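Long-range contact in austinol synthesis protein H (Emericella nidulans FGSC A4, PDB 5X9K), which takes part in the biosynthesis of the fungal meroterpenoids austinol and dehydroaustinol as a homodimeric member of the trt14 isomerase family: residues P54-R59 and T139-F144. Numbering follows the deposited sequence.
Sequences PSCTLR and TMVEDF
Asp143 OD2 is gripped by two nitrogens of one guanidinium, Arg59 NE and Arg59 NH2, each 3.1 Å away, while Asp143 OD1 lies 3.0 Å from Arg59 NE. This side-on salt bridge spans two parallel neighbours in the curved mixed sheet of the chain, strands 56-61 and 141-148; 56-61 also pairs with 70-72, and 141-148 with 122-134, both antiparallel. Guanidinium and carboxylate are nearly coplanar, 19° apart, and both oxygens receive NE through their syn lone pairs. The Arg59 chain, extended from CG to NE, leaves the sheet on the side of Thr57 and Asp143 and crosses the Asp143 side chain at about a right angle, and Thr57 CG2 rests on one face of the guanidinium toward its rim. Thr57 and Asp143 project from the same face of the sheet, pointing the same way.

Between the backbones, the ladder is that of a parallel pair. Thr57 gives its N-H to Glu142 O. Phe144 N donates to Thr57 O in an almost straight bond of 2.8 Å; Arg59 N then binds Phe144 O at 2.7 Å. The first rung is longer, its donor standing above the Glu142 carbonyl plane, where the chain turns. There Glu142 and Asp143 together stand opposite the single residue Gln133 of strand 122-134, a classic beta bulge, and the Glu142 carboxylate turns away to Gln133 and Arg107. A water donates to Glu142 O and, weakly, to Ser55 O.

On the other face Leu58 meets Phe144, whose ring also makes edge-to-face contacts with Tyr130 and Phe36. A chi1 of 177° sets the Phe144 ring beside its own carbonyl carbon. Leu58 meets this ring obliquely, Leu58 CD2 approaching Phe144 CD2 to 3.5 Å.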
ATOM      1  N   PRO A  54      -6.044 -13.942  18.174  1.00 23.38           N
ATOM      2  CA  PRO A  54      -5.825 -15.298  17.623  1.00 22.75           C
ATOM      3  C   PRO A  54      -6.353 -15.481  16.202  1.00 22.43           C
ATOM      4  O   PRO A  54      -5.735 -16.194  15.400  1.00 26.85           O
ATOM      5  CB  PRO A  54      -6.565 -16.201  18.621  1.00 27.54           C
ATOM      6  CG  PRO A  54      -6.611 -15.418  19.914  1.00 22.31           C
ATOM      7  CD  PRO A  54      -6.678 -13.963  19.509  1.00 25.39           C
ATOM      8  N   SER A  55      -7.471 -14.843  15.866  1.00 23.92           N
ATOM      9  CA  SER A  55      -8.097 -14.964  14.554  1.00 27.50           C
ATOM     10  C   SER A  55      -7.599 -13.924  13.553  1.00 24.80           C
ATOM     11  O   SER A  55      -8.207 -13.768  12.488  1.00 25.40           O
ATOM     12  CB  SER A  55      -9.617 -14.849  14.682  1.00 27.09           C
ATOM     13  OG  SER A  55      -9.981 -13.577  15.206  1.00 26.22           O
ATOM     14  N   CYS A  56      -6.523 -13.210  13.871  1.00 24.39           N
ATOM     15  CA  CYS A  56      -6.059 -12.134  13.003  1.00 21.11           C
ATOM     16  C   CYS A  56      -5.716 -12.660  11.616  1.00 23.92           C
ATOM     17  O   CYS A  56      -5.045 -13.689  11.468  1.00 18.72           O
ATOM     18  CB  CYS A  56      -4.840 -11.460  13.620  1.00 21.59           C
ATOM     19  SG  CYS A  56      -4.268  -9.996  12.743  1.00 18.39           S
ATOM     20  N   THR A  57      -6.189 -11.946  10.597  1.00 20.14           N
ATOM     21  CA  THR A  57      -5.846 -12.209   9.204  1.00 23.05           C
ATOM     22  C   THR A  57      -4.698 -11.281   8.828  1.00 20.51           C
ATOM     23  O   THR A  57      -4.809 -10.066   9.009  1.00 22.11           O
ATOM     24  CB  THR A  57      -7.050 -11.947   8.294  1.00 26.65           C
ATOM     25  OG1 THR A  57      -8.152 -12.789   8.672  1.00 28.57           O
ATOM     26  CG2 THR A  57      -6.694 -12.200   6.831  1.00 25.27           C
ATOM     27  N   LEU A  58      -3.594 -11.842   8.338  1.00 16.67           N
ATOM     28  CA  LEU A  58      -2.523 -11.032   7.764  1.00 20.87           C
ATOM     29  C   LEU A  58      -2.651 -11.066   6.246  1.00 22.78           C
ATOM     30  O   LEU A  58      -2.705 -12.146   5.655  1.00 22.37           O
ATOM     31  CB  LEU A  58      -1.143 -11.531   8.197  1.00 20.61           C
ATOM     32  CG  LEU A  58      -0.846 -11.383   9.691  1.00 21.54           C
ATOM     33  CD1 LEU A  58      -1.326 -12.586  10.491  1.00 25.99           C
ATOM     34  CD2 LEU A  58       0.617 -11.122   9.935  1.00 25.60           C
ATOM     35  N   ARG A  59      -2.727  -9.889   5.623  1.00 16.15           N
ATOM     36  CA  ARG A  59      -2.858  -9.778   4.174  1.00 23.53           C
ATOM     37  C   ARG A  59      -1.627  -9.069   3.633  1.00 21.58           C
ATOM     38  O   ARG A  59      -1.278  -7.985   4.112  1.00 18.49           O
ATOM     39  CB  ARG A  59      -4.106  -8.994   3.774  1.00 24.84           C
ATOM     40  CG  ARG A  59      -5.342  -9.347   4.530  1.00 26.28           C
ATOM     41  CD  ARG A  59      -6.494  -8.456   4.095  1.00 28.55           C
ATOM     42  NE  ARG A  59      -7.693  -8.806   4.837  1.00 26.62           N
ATOM     43  CZ  ARG A  59      -8.735  -9.456   4.333  1.00 36.17           C
ATOM     44  NH1 ARG A  59      -8.757  -9.820   3.050  1.00 31.35           N
ATOM     45  NH2 ARG A  59      -9.767  -9.727   5.121  1.00 39.34           N
ATOM     46  N   THR A 139      -7.990  -3.408  21.778  1.00 21.68           N
ATOM     47  CA  THR A 139      -6.776  -3.920  22.401  1.00 24.82           C
ATOM     48  C   THR A 139      -5.833  -4.644  21.445  1.00 21.51           C
ATOM     49  O   THR A 139      -4.663  -4.843  21.795  1.00 19.51           O
ATOM     50  CB  THR A 139      -7.129  -4.890  23.545  1.00 24.19           C
ATOM     51  OG1 THR A 139      -7.962  -5.945  23.041  1.00 21.78           O
ATOM     52  CG2 THR A 139      -7.870  -4.162  24.661  1.00 26.18           C
ATOM     53  N   MET A 140      -6.303  -5.068  20.273  1.00 19.35           N
ATOM     54  CA  MET A 140      -5.470  -5.900  19.413  1.00 20.39           C
ATOM     55  C   MET A 140      -5.808  -5.692  17.939  1.00 19.10           C
ATOM     56  O   MET A 140      -6.901  -5.255  17.581  1.00 19.02           O
ATOM     57  CB  MET A 140      -5.615  -7.378  19.791  1.00 22.66           C
ATOM     58  CG  MET A 140      -4.838  -7.791  21.065  1.00 23.56           C
ATOM     59  SD  MET A 140      -4.951  -9.554  21.274  1.00 34.06           S
ATOM     60  CE  MET A 140      -6.728  -9.708  21.428  1.00 29.00           C
ATOM     61  N   VAL A 141      -4.834  -5.987  17.082  1.00 15.38           N
ATOM     62  CA  VAL A 141      -5.053  -5.972  15.640  1.00 14.78           C
ATOM     63  C   VAL A 141      -5.707  -7.286  15.237  1.00 17.22           C
ATOM     64  O   VAL A 141      -5.180  -8.367  15.529  1.00 17.62           O
ATOM     65  CB  VAL A 141      -3.723  -5.772  14.884  1.00 16.69           C
ATOM     66  CG1 VAL A 141      -3.946  -5.884  13.366  1.00 14.87           C
ATOM     67  CG2 VAL A 141      -3.091  -4.430  15.233  1.00 17.07           C
ATOM     68  N   GLU A 142      -6.858  -7.202  14.564  1.00 15.44           N
ATOM     69  CA  GLU A 142      -7.533  -8.394  14.058  1.00 16.87           C
ATOM     70  C   GLU A 142      -7.510  -8.506  12.543  1.00 17.51           C
ATOM     71  O   GLU A 142      -7.892  -9.549  12.012  1.00 18.33           O
ATOM     72  CB  GLU A 142      -8.993  -8.444  14.549  1.00 19.74           C
ATOM     73  CG  GLU A 142      -9.874  -7.299  14.064  1.00 19.28           C
ATOM     74  CD  GLU A 142     -11.299  -7.379  14.600  1.00 24.56           C
ATOM     75  OE1 GLU A 142     -11.535  -8.098  15.604  1.00 23.33           O
ATOM     76  OE2 GLU A 142     -12.179  -6.715  14.017  1.00 22.91           O
ATOM     77  N   ASP A 143      -7.075  -7.471  11.835  1.00 17.76           N
ATOM     78  CA  ASP A 143      -6.787  -7.605  10.413  1.00 20.33           C
ATOM     79  C   ASP A 143      -5.592  -6.717  10.108  1.00 17.58           C
ATOM     80  O   ASP A 143      -5.605  -5.526  10.416  1.00 17.81           O
ATOM     81  CB  ASP A 143      -8.002  -7.242   9.561  1.00 18.34           C
ATOM     82  CG  ASP A 143      -7.896  -7.779   8.130  1.00 26.34           C
ATOM     83  OD1 ASP A 143      -7.039  -7.292   7.361  1.00 23.42           O
ATOM     84  OD2 ASP A 143      -8.662  -8.706   7.781  1.00 29.08           O
ATOM     85  N   PHE A 144      -4.547  -7.313   9.551  1.00 16.42           N
ATOM     86  CA  PHE A 144      -3.244  -6.677   9.344  1.00 16.28           C
ATOM     87  C   PHE A 144      -2.991  -6.727   7.838  1.00 16.99           C
ATOM     88  O   PHE A 144      -2.514  -7.738   7.317  1.00 14.53           O
ATOM     89  CB  PHE A 144      -2.161  -7.413  10.156  1.00 15.90           C
ATOM     90  CG  PHE A 144      -0.754  -6.898   9.964  1.00 15.14           C
ATOM     91  CD1 PHE A 144      -0.493  -5.663   9.358  1.00 13.08           C
ATOM     92  CD2 PHE A 144       0.318  -7.653  10.413  1.00 19.89           C
ATOM     93  CE1 PHE A 144       0.804  -5.218   9.187  1.00 16.26           C
ATOM     94  CE2 PHE A 144       1.630  -7.200  10.259  1.00 22.46           C
ATOM     95  CZ  PHE A 144       1.870  -5.984   9.638  1.00 19.52           C
TER
HETATM   96  O   HOH W   1     -10.280 -11.407  11.104  1.00 33.37           O